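Local coordinates for sporozoite microneme protein essential for cell traversal (Plasmodium berghei, PDB 4U5A) that is essential for host cell traversal by malaria sporozoites, by a molecular mechanism not yet established, and folds as a four-helix bundle, at residues 28-40 / 54-66. Residues are numbered along the deposited sequence; the frame is centred on the assembly and turned at random.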
loop_
_atom_site.group_PDB
_atom_site.type_symbol
_atom_site.label_atom_id
_atom_site.label_comp_id
_atom_site.label_asym_id
_atom_site.label_seq_id
_atom_site.Cartn_x
_atom_site.Cartn_y
_atom_site.Cartn_z
ATOM N N THR A 28 3.020 0.891 -6.372
ATOM C CA THR A 28 2.097 1.016 -5.244
ATOM C C THR A 28 2.188 2.400 -4.598
ATOM O O THR A 28 1.167 3.034 -4.288
ATOM C CB THR A 28 2.375 -0.057 -4.177
ATOM O OG1 THR A 28 2.215 -1.360 -4.752
ATOM C CG2 THR A 28 1.425 0.097 -3.003
ATOM N N LYS A 29 3.423 2.864 -4.411
ATOM C CA LYS A 29 3.688 4.172 -3.829
ATOM C C LYS A 29 3.008 5.254 -4.650
ATOM O O LYS A 29 2.351 6.139 -4.099
ATOM C CB LYS A 29 5.193 4.445 -3.739
ATOM C CG LYS A 29 5.914 3.648 -2.658
ATOM C CD LYS A 29 7.224 4.307 -2.242
ATOM C CE LYS A 29 8.336 4.074 -3.246
ATOM N NZ LYS A 29 9.572 4.805 -2.840
ATOM N N GLN A 30 3.159 5.174 -5.968
ATOM C CA GLN A 30 2.534 6.146 -6.854
ATOM C C GLN A 30 1.011 6.082 -6.763
ATOM O O GLN A 30 0.344 7.115 -6.777
ATOM C CB GLN A 30 2.998 5.937 -8.299
ATOM C CG GLN A 30 2.451 6.967 -9.280
ATOM C CD GLN A 30 2.704 8.401 -8.841
ATOM O OE1 GLN A 30 1.803 9.240 -8.882
ATOM N NE2 GLN A 30 3.931 8.689 -8.421
ATOM N N THR A 31 0.463 4.874 -6.662
ATOM C CA THR A 31 -0.984 4.718 -6.519
ATOM C C THR A 31 -1.506 5.431 -5.265
ATOM O O THR A 31 -2.474 6.202 -5.331
ATOM C CB THR A 31 -1.387 3.232 -6.471
ATOM O OG1 THR A 31 -0.970 2.580 -7.678
ATOM C CG2 THR A 31 -2.894 3.094 -6.318
ATOM N N ILE A 32 -0.864 5.174 -4.127
ATOM C CA ILE A 32 -1.280 5.788 -2.862
ATOM C C ILE A 32 -1.092 7.314 -2.893
ATOM O O ILE A 32 -1.931 8.080 -2.383
ATOM C CB ILE A 32 -0.516 5.180 -1.673
ATOM C CG1 ILE A 32 -0.720 3.662 -1.644
ATOM C CG2 ILE A 32 -0.976 5.798 -0.363
ATOM C CD1 ILE A 32 0.017 2.960 -0.518
ATOM N N LYS A 33 0.007 7.755 -3.498
ATOM C CA LYS A 33 0.225 9.183 -3.680
ATOM C C LYS A 33 -0.928 9.771 -4.480
ATOM O O LYS A 33 -1.404 10.852 -4.167
ATOM C CB LYS A 33 1.559 9.469 -4.371
ATOM C CG LYS A 33 1.910 10.949 -4.392
ATOM C CD LYS A 33 1.943 11.527 -2.980
ATOM C CE LYS A 33 2.294 13.010 -2.985
ATOM N NZ LYS A 33 3.573 13.296 -3.691
ATOM N N ASP A 34 -1.369 9.052 -5.514
ATOM C CA ASP A 34 -2.531 9.463 -6.303
ATOM C C ASP A 34 -3.788 9.546 -5.446
ATOM O O ASP A 34 -4.624 10.422 -5.660
ATOM C CB ASP A 34 -2.770 8.506 -7.471
ATOM C CG ASP A 34 -1.791 8.712 -8.604
ATOM O OD1 ASP A 34 -1.091 9.748 -8.601
ATOM O OD2 ASP A 34 -1.726 7.840 -9.499
ATOM N N LEU A 35 -3.924 8.637 -4.483
ATOM C CA LEU A 35 -5.037 8.719 -3.541
ATOM C C LEU A 35 -5.004 10.071 -2.842
ATOM O O LEU A 35 -5.976 10.841 -2.887
ATOM C CB LEU A 35 -4.977 7.596 -2.502
ATOM C CG LEU A 35 -5.372 6.179 -2.916
ATOM C CD1 LEU A 35 -5.309 5.241 -1.718
ATOM C CD2 LEU A 35 -6.757 6.159 -3.539
ATOM N N PHE A 36 -3.867 10.367 -2.218
ATOM C CA PHE A 36 -3.726 11.622 -1.487
ATOM C C PHE A 36 -3.901 12.868 -2.367
ATOM O O PHE A 36 -4.528 13.834 -1.948
ATOM C CB PHE A 36 -2.369 11.667 -0.784
ATOM C CG PHE A 36 -2.367 10.992 0.557
ATOM C CD1 PHE A 36 -2.781 11.673 1.689
ATOM C CD2 PHE A 36 -1.955 9.674 0.684
ATOM C CE1 PHE A 36 -2.784 11.058 2.926
ATOM C CE2 PHE A 36 -1.953 9.049 1.918
ATOM C CZ PHE A 36 -2.370 9.742 3.041
ATOM N N LEU A 37 -3.370 12.837 -3.586
ATOM C CA LEU A 37 -3.492 13.963 -4.508
ATOM C C LEU A 37 -4.944 14.183 -4.914
ATOM O O LEU A 37 -5.410 15.321 -4.995
ATOM C CB LEU A 37 -2.626 13.741 -5.751
ATOM C CG LEU A 37 -1.107 13.746 -5.548
ATOM C CD1 LEU A 37 -0.381 13.603 -6.872
ATOM C CD2 LEU A 37 -0.656 15.004 -4.823
ATOM N N ASP A 38 -5.650 13.090 -5.188
ATOM C CA ASP A 38 -7.057 13.163 -5.559
ATOM C C ASP A 38 -7.885 13.707 -4.401
ATOM O O ASP A 38 -8.875 14.408 -4.612
ATOM C CB ASP A 38 -7.580 11.789 -5.987
ATOM C CG ASP A 38 -6.998 11.331 -7.309
ATOM O OD1 ASP A 38 -6.523 12.192 -8.080
ATOM O OD2 ASP A 38 -7.008 10.109 -7.571
ATOM N N ILE A 39 -7.473 13.396 -3.176
ATOM C CA ILE A 39 -8.153 13.950 -2.007
ATOM C C ILE A 39 -7.854 15.440 -1.849
ATOM O O ILE A 39 -8.722 16.214 -1.446
ATOM C CB ILE A 39 -7.757 13.212 -0.710
ATOM C CG1 ILE A 39 -8.111 11.728 -0.808
ATOM C CG2 ILE A 39 -8.452 13.827 0.498
ATOM C CD1 ILE A 39 -7.841 10.952 0.464
ATOM N N GLU A 40 -6.637 15.855 -2.197
ATOM C CA GLU A 40 -6.265 17.263 -2.090
ATOM C C GLU A 40 -6.867 18.119 -3.206
ATOM O O GLU A 40 -6.212 19.019 -3.728
ATOM C CB GLU A 40 -4.739 17.387 -2.131
ATOM C CG GLU A 40 -4.008 16.639 -1.025
ATOM C CD GLU A 40 -2.504 16.591 -1.248
ATOM O OE1 GLU A 40 -2.004 17.325 -2.129
ATOM O OE2 GLU A 40 -1.827 15.795 -0.563
ATOM N N LEU A 54 -2.799 17.182 4.638
ATOM C CA LEU A 54 -2.878 15.911 3.927
ATOM C C LEU A 54 -1.550 15.554 3.271
ATOM O O LEU A 54 -1.151 14.387 3.252
ATOM C CB LEU A 54 -3.982 15.958 2.870
ATOM C CG LEU A 54 -5.420 16.118 3.366
ATOM C CD1 LEU A 54 -6.362 16.304 2.195
ATOM C CD2 LEU A 54 -5.834 14.916 4.194
ATOM N N SER A 55 -0.865 16.564 2.741
ATOM C CA SER A 55 0.441 16.355 2.126
ATOM C C SER A 55 1.453 15.907 3.168
ATOM O O SER A 55 2.362 15.134 2.868
ATOM C CB SER A 55 0.923 17.623 1.424
ATOM O OG SER A 55 0.214 17.835 0.213
ATOM N N LYS A 56 1.294 16.400 4.392
ATOM C CA LYS A 56 2.091 15.906 5.506
ATOM C C LYS A 56 1.757 14.437 5.757
ATOM O O LYS A 56 2.655 13.605 5.890
ATOM C CB LYS A 56 1.849 16.738 6.759
ATOM N N TYR A 57 0.462 14.137 5.836
ATOM C CA TYR A 57 -0.012 12.771 6.075
ATOM C C TYR A 57 0.518 11.765 5.053
ATOM O O TYR A 57 0.724 10.596 5.372
ATOM C CB TYR A 57 -1.542 12.732 6.071
ATOM C CG TYR A 57 -2.177 13.089 7.396
ATOM C CD1 TYR A 57 -1.401 13.356 8.516
ATOM C CD2 TYR A 57 -3.555 13.153 7.527
ATOM C CE1 TYR A 57 -1.983 13.682 9.729
ATOM C CE2 TYR A 57 -4.142 13.475 8.734
ATOM C CZ TYR A 57 -3.357 13.739 9.830
ATOM O OH TYR A 57 -3.953 14.061 11.028
ATOM N N SER A 58 0.722 12.222 3.823
ATOM C CA SER A 58 1.094 11.336 2.725
ATOM C C SER A 58 2.539 10.840 2.780
ATOM O O SER A 58 2.923 9.962 2.010
ATOM C CB SER A 58 0.859 12.041 1.389
ATOM O OG SER A 58 1.684 13.187 1.272
ATOM N N PHE A 59 3.335 11.390 3.689
ATOM C CA PHE A 59 4.756 11.058 3.738
ATOM C C PHE A 59 5.027 9.762 4.490
ATOM O O PHE A 59 5.997 9.059 4.198
ATOM C CB PHE A 59 5.550 12.207 4.363
ATOM C CG PHE A 59 5.689 13.405 3.464
ATOM C CD1 PHE A 59 5.579 13.270 2.087
ATOM C CD2 PHE A 59 5.938 14.664 3.992
ATOM C CE1 PHE A 59 5.707 14.369 1.253
ATOM C CE2 PHE A 59 6.067 15.765 3.164
ATOM C CZ PHE A 59 5.953 15.618 1.792
ATOM N N VAL A 60 4.171 9.442 5.452
ATOM C CA VAL A 60 4.370 8.246 6.263
ATOM C C VAL A 60 4.132 6.939 5.480
ATOM O O VAL A 60 4.939 6.018 5.589
ATOM C CB VAL A 60 3.479 8.278 7.529
ATOM C CG1 VAL A 60 3.750 7.073 8.416
ATOM C CG2 VAL A 60 3.729 9.553 8.304
ATOM N N PRO A 61 3.042 6.850 4.683
ATOM C CA PRO A 61 2.872 5.605 3.926
ATOM C C PRO A 61 4.021 5.332 2.961
ATOM O O PRO A 61 4.353 4.167 2.747
ATOM C CB PRO A 61 1.564 5.837 3.158
ATOM C CG PRO A 61 0.815 6.800 3.989
ATOM C CD PRO A 61 1.859 7.721 4.546
ATOM N N GLU A 62 4.628 6.381 2.407
ATOM C CA GLU A 62 5.767 6.210 1.506
ATOM C C GLU A 62 6.952 5.644 2.263
ATOM O O GLU A 62 7.690 4.809 1.746
ATOM C CB GLU A 62 6.154 7.538 0.832
ATOM C CG GLU A 62 7.256 7.378 -0.221
ATOM C CD GLU A 62 7.690 8.678 -0.856
ATOM O OE1 GLU A 62 7.135 9.737 -0.492
ATOM O OE2 GLU A 62 8.587 8.641 -1.730
ATOM N N GLU A 63 7.124 6.096 3.500
ATOM C CA GLU A 63 8.207 5.605 4.329
ATOM C C GLU A 63 8.047 4.122 4.634
ATOM O O GLU A 63 9.023 3.372 4.605
ATOM C CB GLU A 63 8.300 6.411 5.625
ATOM C CG GLU A 63 8.737 7.862 5.427
ATOM C CD GLU A 63 8.744 8.658 6.722
ATOM O OE1 GLU A 63 7.958 8.318 7.631
ATOM O OE2 GLU A 63 9.537 9.618 6.831
ATOM N N LYS A 64 6.815 3.701 4.896
ATOM C CA LYS A 64 6.531 2.307 5.209
ATOM C C LYS A 64 6.807 1.393 4.021
ATOM O O LYS A 64 7.260 0.263 4.186
ATOM C CB LYS A 64 5.078 2.150 5.657
ATOM C CG LYS A 64 4.730 2.873 6.947
ATOM C CD LYS A 64 5.412 2.211 8.135
ATOM C CE LYS A 64 5.135 2.958 9.428
ATOM N NZ LYS A 64 5.768 2.269 10.585
ATOM N N LEU A 65 6.537 1.891 2.822
ATOM C CA LEU A 65 6.754 1.106 1.619
ATOM C C LEU A 65 8.240 1.087 1.266
ATOM O O LEU A 65 8.733 0.131 0.671
ATOM C CB LEU A 65 5.917 1.660 0.462
ATOM C CG LEU A 65 4.405 1.506 0.667
ATOM C CD1 LEU A 65 3.617 1.966 -0.544
ATOM C CD2 LEU A 65 4.049 0.074 1.011
ATOM N N ASN A 66 8.956 2.139 1.647
ATOM C CA ASN A 66 10.399 2.169 1.454
ATOM C C ASN A 66 11.080 1.173 2.389
ATOM O O ASN A 66 12.127 0.616 2.068
ATOM C CB ASN A 66 10.945 3.580 1.685
ATOM C CG ASN A 66 10.712 4.505 0.496
ATOM O OD1 ASN A 66 10.474 4.054 -0.625
ATOM N ND2 ASN A 66 10.786 5.808 0.742
#
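K29 and N66 are hydrogen-bonded across two antiparallel helices; the axes of segments 28-39 and 59-66 come within 10.1 Å at an angle of 170°. The ammonium NZ of K29 donates to OD1 of N66 at 2.5 Å, in the carbonyl plane and on a lone pair. A bend at chi3 (-77°) turns the lysine chain to this amide. The K29 and L65 side chains run past each other in opposite directions, with K29 CG against L65 CD1, and K29 CD lies against CG of E62. The E62 carboxylate, with OE2 4.1 Å from K29 NZ, is too far for a salt bridge, so at most a longer-range attraction is likely. I32 and L65 touch tip to tip.

Midway, F36 packs on the break between helices 49-57 and 59-84: CB of S58 sits over one ring face, 3.7 Å from the centroid, a CH-pi contact. The S58 hydroxyl is satisfied within its own segment; chi1 of 63° brings OG back to donate to S55 O at 2.6 Å, from above the carbonyl plane.

At the far end, S55 OG lies 3.0 Å from E40 OE2, a weak hydrogen bond; V51 O competes for its proton, unsettled. I39 CG2 meets L54 CD1 beside it.

The contact joins two helices of the four-helix bundle: L65, T31 and I39 also touch helix 88-126, whereas Y57 and P61 lean on helix 167-197, where Y178 OH bonds Y57 O.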